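Local coordinates for Pdx2 protein (Plasmodium falciparum, PDB 2ABW) that hydrolyses glutamine to glutamate and ammonia, the ammonia being channelled to the active site of its partner Pdx1 for the synthesis of pyridoxal 5'-phosphate, at residues C90-K95 with F110-L115; I117-N122 with P156-I161. One frame throughout, in Å; residues are numbered along the deposited sequence. Where two conformers were deposited one is given.

Contact 1 of 2, residues C90-K95 with F110-L115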
loop_
_atom_site.group_PDB
_atom_site.type_symbol
_atom_site.label_atom_id
_atom_site.label_comp_id
_atom_site.label_asym_id
_atom_site.label_seq_id
_atom_site.Cartn_x
_atom_site.Cartn_y
_atom_site.Cartn_z
ATOM N N CYS A 90 2.353 -0.809 -3.727
ATOM C CA CYS A 90 1.760 -2.141 -3.966
ATOM C C CYS A 90 2.746 -2.944 -4.761
ATOM O O CYS A 90 2.943 -4.119 -4.449
ATOM C CB CYS A 90 0.413 -2.032 -4.689
ATOM S SG CYS A 90 -0.518 -3.558 -4.703
ATOM N N ILE A 91 3.373 -2.363 -5.772
ATOM C CA ILE A 91 4.383 -3.079 -6.579
ATOM C C ILE A 91 5.529 -3.598 -5.664
ATOM O O ILE A 91 5.900 -4.777 -5.741
ATOM C CB ILE A 91 4.934 -2.214 -7.686
ATOM C CG1 ILE A 91 3.830 -1.983 -8.718
ATOM C CG2 ILE A 91 6.157 -2.892 -8.318
ATOM C CD1 ILE A 91 4.225 -1.018 -9.795
ATOM N N LEU A 92 5.985 -2.728 -4.780
ATOM C CA LEU A 92 7.133 -3.029 -3.923
ATOM C C LEU A 92 6.796 -3.987 -2.783
ATOM O O LEU A 92 7.695 -4.446 -2.097
ATOM C CB LEU A 92 7.726 -1.755 -3.377
ATOM C CG LEU A 92 8.419 -0.884 -4.434
ATOM C CD1 LEU A 92 8.837 0.452 -3.810
ATOM C CD2 LEU A 92 9.571 -1.637 -5.096
ATOM N N LEU A 93 5.564 -4.341 -2.556
ATOM C CA LEU A 93 5.187 -5.482 -1.654
ATOM C C LEU A 93 5.057 -6.827 -2.381
ATOM O O LEU A 93 4.817 -7.884 -1.784
ATOM C CB LEU A 93 3.897 -5.201 -0.923
ATOM C CG LEU A 93 3.876 -3.994 -0.001
ATOM C CD1 LEU A 93 2.528 -3.727 0.664
ATOM C CD2 LEU A 93 4.973 -4.231 1.174
ATOM N N SER A 94 5.050 -6.753 -3.712
ATOM C CA SER A 94 4.698 -7.892 -4.472
ATOM C C SER A 94 5.848 -8.907 -4.617
ATOM O O SER A 94 7.016 -8.547 -4.749
ATOM C CB SER A 94 4.159 -7.535 -5.851
ATOM O OG SER A 94 3.018 -6.730 -5.718
ATOM N N LYS A 95 5.485 -10.183 -4.740
ATOM C CA LYS A 95 6.512 -11.253 -4.949
ATOM C C LYS A 95 7.183 -11.227 -6.275
ATOM O O LYS A 95 8.440 -11.257 -6.394
ATOM C CB LYS A 95 5.869 -12.607 -4.781
ATOM C CG LYS A 95 6.835 -13.792 -4.891
ATOM C CD LYS A 95 6.156 -15.076 -4.524
ATOM C CE LYS A 95 7.201 -16.206 -4.304
ATOM N NZ LYS A 95 8.543 -15.613 -3.994
ATOM N N PHE A 110 14.769 -6.038 -5.193
ATOM C CA PHE A 110 13.873 -4.965 -5.605
ATOM C C PHE A 110 12.634 -4.791 -4.698
ATOM O O PHE A 110 12.391 -3.701 -4.192
ATOM C CB PHE A 110 13.362 -5.160 -7.018
ATOM C CG PHE A 110 12.514 -4.025 -7.528
ATOM C CD1 PHE A 110 13.125 -2.840 -7.950
ATOM C CD2 PHE A 110 11.136 -4.167 -7.731
ATOM C CE1 PHE A 110 12.344 -1.799 -8.471
ATOM C CE2 PHE A 110 10.359 -3.126 -8.266
ATOM C CZ PHE A 110 10.959 -1.969 -8.623
ATOM N N SER A 111 11.810 -5.832 -4.585
ATOM C CA SER A 111 10.649 -5.792 -3.745
ATOM C C SER A 111 10.999 -5.961 -2.246
ATOM O O SER A 111 11.972 -6.650 -1.873
ATOM C CB SER A 111 9.696 -6.910 -4.100
ATOM O OG SER A 111 8.492 -6.873 -3.358
ATOM N N PHE A 112 10.158 -5.319 -1.436
ATOM C CA PHE A 112 10.138 -5.566 0.054
ATOM C C PHE A 112 9.458 -6.862 0.342
ATOM O O PHE A 112 9.653 -7.427 1.448
ATOM C CB PHE A 112 9.458 -4.460 0.855
ATOM C CG PHE A 112 9.903 -3.083 0.571
ATOM C CD1 PHE A 112 11.179 -2.651 0.839
ATOM C CD2 PHE A 112 8.993 -2.138 0.125
ATOM C CE1 PHE A 112 11.605 -1.366 0.594
ATOM C CE2 PHE A 112 9.382 -0.896 -0.118
ATOM C CZ PHE A 112 10.714 -0.460 0.089
ATOM N N GLY A 113 8.605 -7.343 -0.561
ATOM C CA GLY A 113 7.771 -8.532 -0.291
ATOM C C GLY A 113 6.601 -8.237 0.654
ATOM O O GLY A 113 6.488 -7.106 1.157
ATOM N N GLY A 114 5.740 -9.284 0.831
ATOM C CA GLY A 114 4.624 -9.166 1.808
ATOM C C GLY A 114 3.289 -9.588 1.185
ATOM O O GLY A 114 2.412 -10.061 1.863
ATOM N N LEU A 115 3.148 -9.371 -0.118
ATOM C CA LEU A 115 1.974 -9.854 -0.872
ATOM C C LEU A 115 2.417 -10.907 -1.895
ATOM O O LEU A 115 3.228 -10.576 -2.795
ATOM C CB LEU A 115 1.316 -8.656 -1.601
ATOM C CG LEU A 115 0.741 -7.579 -0.674
ATOM C CD1 LEU A 115 0.326 -6.411 -1.490
ATOM C CD2 LEU A 115 -0.345 -8.155 0.169
#
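Cys-90 opens the segment on the helix that follows the catalytic Cys-87, and its carbonyl O accepts two bonds, from Leu-93 N and from the hydroxyl of Ser-94. Ile-91 comes up to the edge of the Phe-110 ring with CG2. Leu-92 does more: its CD2 lies over a face of that ring, 3.9 Å from the centroid, a CH-pi contact, while its CB meets Phe-112 CD2 at 3.7 Å. Leu-92 O accepts from Phe-112 N at 2.7 Å, in the carbonyl plane. In this class I glutamine amidotransferase fold the chain here passes from the helix after the nucleophile into a small three-stranded sheet, and the loop 110-114 lies along the turn at 92-94 by which the chain leaves the helix. Ser-111 OG, anti to its own backbone N (chi1 -176°), accepts from Gly-113 N in an ST turn and sits 2.8 Å from Leu-92 O and 2.6 Å from Ser-94 O, with one proton for the two carbonyls. Leu-93 CB packs on Leu-115 CD1. Leu-115 is gripped from both neighbours of Ser-94, its N by Leu-93 O (2.8 Å, nearly straight at 166°) and its O, weakly, by Lys-95 N, which makes Ser-94 and Leu-115 a parallel bridge.

Contact 2 of 2, residues I117-N122 with P156-I161; sequences ITICRN and PYIREI
Strands 117-120 and 157-161 run antiparallel, their axes 4.5 Å apart at closest approach and their directions 146° from each other. A classic beta bulge interrupts the pairing: Arg-159 and Glu-160 both face Thr-118, whose carbonyl O takes Arg-159 N at 2.9 Å and, weakly, Glu-160 N. Beyond the bulge Cys-120 and Tyr-157 form a hydrogen-bonded pair, with Tyr-157 N reaching Cys-120 O at 170°. Ile-117, Ile-119, Ile-158 and Ile-161 share one face of the sheet. There Ile-117 holds CG1 in the crowded position between its backbone N and carbonyl carbon (chi1 66°), which leaves CG2 beside the N, 3.7 Å from Ile-161 CD1. Ile-119 CD1 fits against Pro-156 CB at 3.8 Å, and Pro-156 in turn lies close to the nucleophile Cys-87. Arg-121, a glutamine-binding residue, follows directly on the strand. On the other face Cys-120 SG lies near the edges of both the Tyr-157 ring and the Arg-159 guanidinium. The Arg-159 chain bends at chi3, and its guanidinium has Glu-160 CG over one face, toward the rim. NH2 makes a salt bridge to Glu-98; Arg-159 NH1 makes another to Glu-160 OE2 at 3.0 Å, its hydrogen bond weak and bent. The other carboxylate oxygen, Glu-160 OE1, uses its anti lone pair to accept from Thr-118 OG1 at 2.6 Å.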
loop_
_atom_site.group_PDB
_atom_site.type_symbol
_atom_site.label_atom_id
_atom_site.label_comp_id
_atom_site.label_asym_id
_atom_site.label_seq_id
_atom_site.Cartn_x
_atom_site.Cartn_y
_atom_site.Cartn_z
ATOM N N ILE A 117 1.773 -12.130 -4.726
ATOM C CA ILE A 117 1.106 -11.870 -5.986
ATOM C C ILE A 117 2.139 -11.555 -7.057
ATOM O O ILE A 117 3.250 -11.202 -6.812
ATOM C CB ILE A 117 0.160 -10.652 -5.867
ATOM C CG1 ILE A 117 0.925 -9.319 -5.625
ATOM C CG2 ILE A 117 -0.900 -10.937 -4.801
ATOM C CD1 ILE A 117 0.040 -8.090 -5.325
ATOM N N THR A 118 1.710 -11.705 -8.308
ATOM C CA THR A 118 2.455 -11.194 -9.439
ATOM C C THR A 118 1.777 -9.966 -9.954
ATOM O O THR A 118 0.544 -9.942 -10.194
ATOM C CB THR A 118 2.425 -12.213 -10.602
ATOM O OG1 THR A 118 3.040 -13.429 -10.177
ATOM C CG2 THR A 118 3.092 -11.744 -11.821
ATOM N N ILE A 119 2.525 -8.890 -10.050
ATOM C CA ILE A 119 1.991 -7.609 -10.461
ATOM C C ILE A 119 2.767 -7.061 -11.691
ATOM O O ILE A 119 4.005 -7.314 -11.819
ATOM C CB ILE A 119 2.041 -6.640 -9.311
ATOM C CG1 ILE A 119 1.096 -5.467 -9.514
ATOM C CG2 ILE A 119 3.531 -6.181 -9.069
ATOM C CD1 ILE A 119 0.933 -4.641 -8.203
ATOM N N CYS A 120 2.080 -6.368 -12.576
ATOM C CA CYS A 120 2.599 -5.814 -13.818
ATOM C C CYS A 120 2.467 -4.317 -13.813
ATOM O O CYS A 120 1.404 -3.758 -13.509
ATOM C CB CYS A 120 1.789 -6.309 -14.986
ATOM S SG CYS A 120 1.656 -8.016 -14.953
ATOM N N ARG A 121 3.541 -3.636 -14.139
ATOM C CA ARG A 121 3.464 -2.203 -14.058
ATOM C C ARG A 121 2.777 -1.707 -15.262
ATOM O O ARG A 121 2.101 -0.705 -15.171
ATOM C CB ARG A 121 4.836 -1.553 -13.845
ATOM C CG ARG A 121 5.263 -0.715 -14.884
ATOM C CD ARG A 121 6.301 0.246 -14.404
ATOM N NE ARG A 121 7.041 0.761 -15.536
ATOM C CZ ARG A 121 8.089 1.589 -15.439
ATOM N NH1 ARG A 121 8.499 2.027 -14.251
ATOM N NH2 ARG A 121 8.729 1.985 -16.540
ATOM N N ASN A 122 2.979 -2.382 -16.394
ATOM C CA ASN A 122 2.653 -1.866 -17.710
ATOM C C ASN A 122 1.813 -0.606 -17.788
ATOM O O ASN A 122 0.590 -0.725 -17.813
ATOM N N PRO A 156 -1.154 -0.305 -11.658
ATOM C CA PRO A 156 -0.503 -1.585 -11.911
ATOM C C PRO A 156 -1.596 -2.656 -11.964
ATOM O O PRO A 156 -2.712 -2.431 -11.443
ATOM C CB PRO A 156 0.410 -1.771 -10.709
ATOM C CG PRO A 156 -0.187 -0.988 -9.664
ATOM C CD PRO A 156 -0.767 0.199 -10.341
ATOM N N TYR A 157 -1.265 -3.781 -12.571
ATOM C CA TYR A 157 -2.191 -4.879 -12.783
ATOM C C TYR A 157 -1.754 -6.096 -12.045
ATOM O O TYR A 157 -0.700 -6.659 -12.264
ATOM C CB TYR A 157 -2.309 -5.152 -14.273
ATOM C CG TYR A 157 -3.178 -6.317 -14.618
ATOM C CD1 TYR A 157 -4.560 -6.230 -14.541
ATOM C CD2 TYR A 157 -2.637 -7.477 -15.081
ATOM C CE1 TYR A 157 -5.362 -7.322 -14.890
ATOM C CE2 TYR A 157 -3.431 -8.560 -15.421
ATOM C CZ TYR A 157 -4.768 -8.470 -15.293
ATOM O OH TYR A 157 -5.539 -9.563 -15.660
ATOM N N ILE A 158 -2.645 -6.627 -11.204
ATOM C CA ILE A 158 -2.383 -7.843 -10.453
ATOM C C ILE A 158 -2.766 -9.055 -11.294
ATOM O O ILE A 158 -3.976 -9.360 -11.473
ATOM C CB ILE A 158 -3.132 -7.810 -9.122
ATOM C CG1 ILE A 158 -2.624 -6.657 -8.269
ATOM C CG2 ILE A 158 -3.014 -9.142 -8.437
ATOM C CD1 ILE A 158 -3.397 -6.321 -6.925
ATOM N N ARG A 159 -1.778 -9.733 -11.849
ATOM C CA ARG A 159 -1.961 -10.760 -12.808
ATOM C C ARG A 159 -2.211 -12.090 -12.134
ATOM O O ARG A 159 -2.901 -12.957 -12.720
ATOM C CB ARG A 159 -0.783 -10.859 -13.713
ATOM C CG ARG A 159 -0.957 -11.840 -14.892
ATOM C CD ARG A 159 0.180 -11.752 -15.883
ATOM N NE ARG A 159 1.442 -12.300 -15.408
ATOM C CZ ARG A 159 1.693 -13.599 -15.285
ATOM N NH1 ARG A 159 0.760 -14.514 -15.461
ATOM N NH2 ARG A 159 2.850 -13.976 -14.831
ATOM N N GLU A 160 -1.567 -12.348 -10.999
ATOM C CA GLU A 160 -1.669 -13.663 -10.332
ATOM C C GLU A 160 -1.772 -13.485 -8.806
ATOM O O GLU A 160 -0.982 -12.748 -8.234
ATOM C CB GLU A 160 -0.438 -14.513 -10.606
ATOM C CG GLU A 160 -0.151 -14.779 -12.076
ATOM C CD GLU A 160 1.106 -15.628 -12.322
ATOM O OE1 GLU A 160 2.102 -15.415 -11.554
ATOM O OE2 GLU A 160 1.040 -16.500 -13.213
ATOM N N ILE A 161 -2.619 -14.304 -8.190
ATOM C CA ILE A 161 -2.611 -14.539 -6.739
ATOM C C ILE A 161 -1.839 -15.853 -6.563
ATOM O O ILE A 161 -2.178 -16.857 -7.218
ATOM C CB ILE A 161 -4.020 -14.651 -6.209
ATOM C CG1 ILE A 161 -4.828 -13.368 -6.457
ATOM C CG2 ILE A 161 -4.057 -14.977 -4.712
ATOM C CD1 ILE A 161 -4.220 -12.067 -5.944
#

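Overall arrangement
Contact 1 closes before contact 2 opens along the chain, and their centres lie 11 Å apart. Both reach the same three-stranded sheet, in which strand 115-120 runs between 94-98, parallel to it, and 157-161, antiparallel. Contact 1 is at the start of the parallel pair, where helix 88-92 leads into the sheet; contact 2 is the antiparallel pair. They touch directly, Ser-94 OG lying 3.3 Å from Ile-117 CD1 and Cys-90 SG packing on Ile-119. The small sheet and the helix leading into it thus border the glutamine site together: Phe-110 of contact 1 lies beside the glutamine-binding Ser-54, and Ile-91 beside Arg-121 of contact 2.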